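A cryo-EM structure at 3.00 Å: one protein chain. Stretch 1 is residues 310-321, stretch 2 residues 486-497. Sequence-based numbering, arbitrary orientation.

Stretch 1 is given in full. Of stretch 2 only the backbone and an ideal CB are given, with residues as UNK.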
# COMPACT_ATOMS: atom_id res chain seq x y z
N GLY B 310 36.65 -0.54 39.30
CA GLY B 310 37.18 0.53 38.49
C GLY B 310 38.44 1.20 39.01
O GLY B 310 38.51 2.43 39.08
N THR B 311 39.43 0.41 39.37
CA THR B 311 40.74 0.90 39.78
C THR B 311 41.80 0.08 39.08
O THR B 311 41.53 -1.05 38.65
CB THR B 311 40.93 0.82 41.31
OG1 THR B 311 40.90 -0.55 41.73
CG2 THR B 311 39.84 1.60 42.03
N PRO B 312 43.01 0.62 38.91
CA PRO B 312 44.08 -0.15 38.25
C PRO B 312 44.33 -1.50 38.89
O PRO B 312 44.66 -2.46 38.18
CB PRO B 312 45.29 0.77 38.37
CG PRO B 312 44.72 2.13 38.42
CD PRO B 312 43.43 2.01 39.17
N ALA B 313 44.18 -1.62 40.21
CA ALA B 313 44.31 -2.91 40.87
C ALA B 313 43.15 -3.84 40.56
O ALA B 313 43.24 -5.03 40.88
CB ALA B 313 44.44 -2.72 42.38
N ALA B 314 42.08 -3.33 39.97
CA ALA B 314 40.90 -4.14 39.68
C ALA B 314 40.92 -4.74 38.29
O ALA B 314 40.46 -5.87 38.10
CB ALA B 314 39.63 -3.31 39.85
N MET B 315 41.46 -4.02 37.30
CA MET B 315 41.50 -4.55 35.95
C MET B 315 42.47 -5.71 35.83
O MET B 315 42.24 -6.64 35.04
CB MET B 315 41.86 -3.44 34.96
CG MET B 315 40.85 -2.33 34.92
SD MET B 315 39.17 -2.96 34.86
CE MET B 315 38.28 -1.59 35.60
N VAL B 316 43.56 -5.69 36.60
CA VAL B 316 44.48 -6.83 36.62
C VAL B 316 43.76 -8.07 37.11
O VAL B 316 43.87 -9.15 36.51
CB VAL B 316 45.71 -6.51 37.49
CG1 VAL B 316 46.66 -7.68 37.50
CG2 VAL B 316 46.41 -5.26 36.98
N ALA B 317 43.01 -7.94 38.20
CA ALA B 317 42.25 -9.07 38.72
C ALA B 317 41.20 -9.53 37.72
O ALA B 317 41.01 -10.73 37.52
CB ALA B 317 41.60 -8.70 40.05
N ALA B 318 40.53 -8.58 37.06
CA ALA B 318 39.52 -8.95 36.08
C ALA B 318 40.12 -9.74 34.93
O ALA B 318 39.56 -10.75 34.50
CB ALA B 318 38.82 -7.70 35.56
N ILE B 319 41.27 -9.30 34.42
CA ILE B 319 41.87 -9.99 33.28
C ILE B 319 42.40 -11.36 33.69
O ILE B 319 42.20 -12.36 32.98
CB ILE B 319 42.97 -9.12 32.65
CG1 ILE B 319 42.36 -7.84 32.09
CG2 ILE B 319 43.69 -9.88 31.55
CD1 ILE B 319 43.38 -6.85 31.61
N ILE B 320 43.07 -11.44 34.84
CA ILE B 320 43.61 -12.73 35.25
C ILE B 320 42.48 -13.71 35.55
O ILE B 320 42.59 -14.90 35.27
CB ILE B 320 44.57 -12.58 36.44
CG1 ILE B 320 45.31 -13.89 36.69
CG2 ILE B 320 43.84 -12.16 37.69
CD1 ILE B 320 45.91 -14.50 35.45
N HIS B 321 41.35 -13.22 36.08
CA HIS B 321 40.23 -14.12 36.33
C HIS B 321 39.51 -14.49 35.05
O HIS B 321 38.98 -15.59 34.95
CB HIS B 321 39.25 -13.50 37.31
CG HIS B 321 38.24 -14.47 37.84
ND1 HIS B 321 37.20 -14.96 37.07
CD2 HIS B 321 38.12 -15.07 39.05
CE1 HIS B 321 36.48 -15.80 37.79
NE2 HIS B 321 37.02 -15.88 39.00
N UNK B 486 46.00 -0.65 29.51
CA UNK B 486 45.35 -0.29 28.26
C UNK B 486 43.84 -0.39 28.33
O UNK B 486 43.16 0.14 27.44
CB UNK B 486 45.87 -1.18 27.13
N UNK B 487 43.29 -1.06 29.34
CA UNK B 487 41.85 -1.07 29.54
C UNK B 487 41.38 0.20 30.23
O UNK B 487 40.33 0.75 29.88
CB UNK B 487 41.43 -2.30 30.36
N UNK B 488 42.14 0.67 31.22
CA UNK B 488 41.91 1.98 31.82
C UNK B 488 43.20 2.78 31.73
O UNK B 488 44.20 2.31 31.19
CB UNK B 488 41.44 1.86 33.27
N UNK B 489 43.18 4.01 32.24
CA UNK B 489 44.31 4.90 32.10
C UNK B 489 45.57 4.45 32.80
O UNK B 489 46.56 4.12 32.14
CB UNK B 489 43.92 6.29 32.62
N UNK B 490 45.55 4.44 34.13
CA UNK B 490 46.75 4.15 34.90
C UNK B 490 47.13 2.67 34.77
O UNK B 490 46.40 1.86 34.20
CB UNK B 490 46.54 4.52 36.37
N UNK B 491 48.29 2.34 35.33
CA UNK B 491 48.79 0.98 35.34
C UNK B 491 49.10 0.53 36.76
O UNK B 491 49.22 1.33 37.69
CB UNK B 491 50.04 0.86 34.46
N UNK B 492 49.23 -0.79 36.91
CA UNK B 492 49.45 -1.39 38.22
C UNK B 492 50.51 -2.47 38.12
O UNK B 492 50.42 -3.35 37.27
CB UNK B 492 48.15 -1.97 38.78
N UNK B 493 51.52 -2.39 38.99
CA UNK B 493 52.55 -3.42 39.05
C UNK B 493 51.95 -4.72 39.56
O UNK B 493 51.62 -4.84 40.74
CB UNK B 493 53.71 -2.98 39.94
N UNK B 494 51.80 -5.70 38.67
CA UNK B 494 51.10 -6.93 38.98
C UNK B 494 52.08 -8.06 39.27
O UNK B 494 53.17 -8.13 38.69
CB UNK B 494 50.17 -7.32 37.83
N UNK B 495 51.68 -8.96 40.17
CA UNK B 495 52.46 -10.15 40.46
C UNK B 495 51.51 -11.25 40.93
O UNK B 495 50.69 -11.03 41.82
CB UNK B 495 53.54 -9.86 41.51
N UNK B 496 51.63 -12.42 40.31
CA UNK B 496 50.81 -13.59 40.63
C UNK B 496 51.76 -14.67 41.14
O UNK B 496 52.30 -15.45 40.35
CB UNK B 496 50.01 -14.07 39.42
N UNK B 497 51.96 -14.73 42.45
CA UNK B 497 52.98 -15.61 42.98
C UNK B 497 52.60 -16.43 44.20
O UNK B 497 53.44 -17.18 44.71
CB UNK B 497 54.21 -14.77 43.32

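Stretch 1 presents a helix, 312-321, with T311 at its N-cap position; its faces at P312, M315, V316 and I320 are almost wholly apolar, and stretch 2 passes along them without regular secondary structure. Position 486 has nothing of stretch 1 within 5.5 Å of its ideal CB, so the visible atoms set no preference; it is A486.

At 487 the CB points toward the helix, 4.6 Å from CG of M315 and 5.1 Å from CD1 of I319. That spacing suits a small side chain, such as alanine, serine or cysteine. The residue is S487, whose OG lies 3.3 Å from CG of M315; this is packing, and the hydroxyl finds its hydrogen bond just outside the stretch.

Position 488 also points toward stretch 1, its CB 4.5 Å from CG of M315. An apolar chain of medium length, leucine, isoleucine or methionine, could follow that surface. I488 does so: CG2 packs 3.6 Å from CG of M315, while CD1, extended by a t chi2 of -176°, reaches 3.5 Å from N of P312.

At 489 the phi/psi of -65/-68 does not demand glycine, and an ideal CB would point sideways with room to spare; it is G489.

The CB at 490 is 3.6 Å from CG of P312, so the start of the side chain must lie against the proline ring, whereas its end may be apolar or polar. E490 places OE1 3.6 Å from CG of P312, with no hydrogen bond to the helix. Position 491 points its ideal CB away, which leaves the choice open; G491 adds a backbone contact, its O 4.0 Å from CB of P312.

Position 492 lies beside the helix start. Its CB is 3.6 Å from O of P312 and 4.1 Å from CG2 of V316, with the methyl of A313 close by; a flat or apolar group would suit, aromatic or aliphatic. In Y492, a t chi1 of -161° brings the ring over A313, whose CB sits 3.8 Å from the ring centroid of Y492 and 14° off the normal, a CH-pi contact. The OH is hydrogen-bonded elsewhere in the structure.

At 493 the CB points away, allowing polar or charged residues; it is E493, whose side chain makes no contact with stretch 1. Position 494 turns back, its CB 3.5 Å from CG1 of V316, so a small apolar group fits well. A494 packs its CB 3.6 Å from CG1 of V316. At 495 the CB again points away, with nothing of stretch 1 within 5.5 Å, so polar chains are tolerated; it is D495.

At 496 the CB is 5.4 Å from CG1 of I320, a gap that a large apolar side chain can span. F496 lays a ring face against I320, whose CG1 is 4.2 Å from the ring centroid of F496, and meets CG1 of V316 edge-on, 3.6 Å from CZ of F496. Position 497, out of reach with room for a CB, is G497.

Stretch 2, residues 486-497: ASIGEGYEADFG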
# COMPACT_ATOMS: atom_id res chain seq x y z
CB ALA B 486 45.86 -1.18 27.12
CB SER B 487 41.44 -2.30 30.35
OG SER B 487 41.22 -1.96 31.70
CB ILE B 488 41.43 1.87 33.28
CG1 ILE B 488 42.56 1.42 34.20
CG2 ILE B 488 40.27 0.91 33.39
CD1 ILE B 488 42.11 1.20 35.61
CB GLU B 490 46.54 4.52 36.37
CG GLU B 490 45.61 5.70 36.58
CD GLU B 490 45.06 5.76 37.99
OE1 GLU B 490 45.83 5.52 38.94
OE2 GLU B 490 43.85 6.05 38.15
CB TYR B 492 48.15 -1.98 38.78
CG TYR B 492 48.17 -2.20 40.27
CD1 TYR B 492 47.95 -1.16 41.16
CD2 TYR B 492 48.42 -3.46 40.80
CE1 TYR B 492 47.97 -1.36 42.52
CE2 TYR B 492 48.44 -3.67 42.16
CZ TYR B 492 48.21 -2.62 43.02
OH TYR B 492 48.23 -2.82 44.38
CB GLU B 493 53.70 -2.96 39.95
CG GLU B 493 54.88 -3.92 40.03
CD GLU B 493 56.01 -3.41 40.89
OE1 GLU B 493 55.87 -2.31 41.46
OE2 GLU B 493 57.04 -4.11 41.00
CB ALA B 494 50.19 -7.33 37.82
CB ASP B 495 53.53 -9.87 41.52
CG ASP B 495 52.95 -9.33 42.81
OD1 ASP B 495 51.97 -8.55 42.74
OD2 ASP B 495 53.47 -9.68 43.89
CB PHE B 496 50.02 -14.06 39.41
CG PHE B 496 49.40 -12.95 38.62
CD1 PHE B 496 48.64 -11.98 39.25
CD2 PHE B 496 49.58 -12.87 37.25
CE1 PHE B 496 48.07 -10.95 38.52
CE2 PHE B 496 49.01 -11.84 36.52
CZ PHE B 496 48.25 -10.89 37.16
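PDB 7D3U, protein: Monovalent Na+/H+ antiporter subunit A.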